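Local coordinates for protein ribulose-bisphosphate carboxylase (Alicyclobacillus acidocaldarius subsp. acidocaldarius, PDB 4NAS) that is a member of the ribulose-bisphosphate carboxylase large-chain family, with an N-terminal domain and a TIM-barrel catalytic domain that binds calcium, at residues 202-205 against 206-209. Numbering follows the deposited sequence.
Sequences EIAQ and RTGR
Arg206 packs CG against Ile203 O at 3.3 Å, with a first torsion far from any staggered value. Its chi1 of -9° nearly eclipses CG with the backbone N. This happens at the end of helix 189-207, where Ile203 O also takes two backbone donors. Thr207 N bonds to Ile203 O at 3.0 Å. Arg206 N bonds to the same Ile203 O at 2.9 Å. The last turn therefore mixes an i to i+4 bond with an i to i+3 bond. One residue on, Gly208 N bonds to Ala204 O. Gly208 has left the helix with positive phi, a conformation that glycine adopts readily.

Thr207 continues the ending with its side chain. OG1 sits between its own backbone N and carbonyl carbon, chi1 67°. Arg209 N donates to Thr207 OG1 at 3.1 Å, which makes an ST turn. The same torsion leaves the methyl CG2 of Thr207 3.6 Å from CG2 of Ile203, where the two side chains cross. The returning chain then lays Arg209 O 3.3 Å from the methyl CB of Ala204.

On the outer face, Glu202 and Arg206 run side by side in the same direction. Their carboxylate and guanidinium planes are only 14° apart. The stronger partner of Arg206 is Glu169, through NH1; Glu202 OE2 adds a longer salt bridge to Arg206 NH2, at 3.5 Å. Arg209 NH1 bonds to Gly171 O. Backbone bonds and the Thr207 hydroxyl shape the helix end, while the links to Glu169 and Gly171 probably help tie it to the chain that follows helix 157-168.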
# COMPACT_ATOMS: atom_id res chain seq x y z
N GLU B 202 30.23 -23.63 11.95
CA GLU B 202 31.50 -24.09 11.42
C GLU B 202 32.43 -22.91 11.15
O GLU B 202 33.57 -22.90 11.60
CB GLU B 202 31.24 -24.88 10.13
CG GLU B 202 32.49 -25.28 9.36
CD GLU B 202 32.16 -25.86 8.00
OE1 GLU B 202 31.26 -26.73 7.92
OE2 GLU B 202 32.78 -25.44 7.00
N ILE B 203 31.92 -21.91 10.45
CA ILE B 203 32.76 -20.79 10.01
C ILE B 203 33.27 -19.90 11.17
O ILE B 203 34.39 -19.38 11.12
CB ILE B 203 32.03 -19.97 8.92
CG1 ILE B 203 32.01 -20.77 7.62
CG2 ILE B 203 32.71 -18.64 8.67
CD1 ILE B 203 31.13 -20.15 6.57
N ALA B 204 32.47 -19.78 12.23
CA ALA B 204 32.85 -18.97 13.38
C ALA B 204 34.15 -19.43 14.02
O ALA B 204 34.83 -18.66 14.70
CB ALA B 204 31.73 -18.97 14.42
N GLN B 205 34.51 -20.70 13.80
CA GLN B 205 35.74 -21.25 14.36
C GLN B 205 37.00 -20.65 13.73
O GLN B 205 38.07 -20.72 14.32
CB GLN B 205 35.72 -22.77 14.26
CG GLN B 205 34.76 -23.42 15.24
CD GLN B 205 35.00 -24.90 15.43
OE1 GLN B 205 35.19 -25.37 16.55
NE2 GLN B 205 35.00 -25.64 14.33
N ARG B 206 36.86 -20.06 12.55
CA ARG B 206 37.97 -19.37 11.90
C ARG B 206 37.78 -17.86 12.01
O ARG B 206 38.73 -17.12 12.25
CB ARG B 206 38.06 -19.75 10.42
CG ARG B 206 37.14 -20.89 10.00
CD ARG B 206 37.22 -21.11 8.49
NE ARG B 206 36.52 -22.32 8.09
CZ ARG B 206 36.56 -22.83 6.86
NH1 ARG B 206 37.26 -22.22 5.91
NH2 ARG B 206 35.89 -23.94 6.57
N THR B 207 36.56 -17.40 11.83
CA THR B 207 36.28 -15.97 11.88
C THR B 207 36.16 -15.41 13.29
O THR B 207 36.58 -14.28 13.53
CB THR B 207 35.00 -15.61 11.13
OG1 THR B 207 33.88 -16.18 11.82
CG2 THR B 207 35.07 -16.15 9.71
N GLY B 208 35.59 -16.19 14.20
CA GLY B 208 35.37 -15.72 15.57
C GLY B 208 34.00 -15.08 15.74
O GLY B 208 33.68 -14.53 16.79
N ARG B 209 33.20 -15.16 14.69
CA ARG B 209 31.87 -14.56 14.69
C ARG B 209 30.87 -15.51 14.05
O ARG B 209 31.14 -16.09 13.00
CB ARG B 209 31.92 -13.24 13.91
CG ARG B 209 30.59 -12.48 13.84
CD ARG B 209 30.80 -11.09 13.25
NE ARG B 209 31.71 -10.29 14.06
CZ ARG B 209 32.90 -9.84 13.65
NH1 ARG B 209 33.32 -10.07 12.41
NH2 ARG B 209 33.65 -9.13 14.48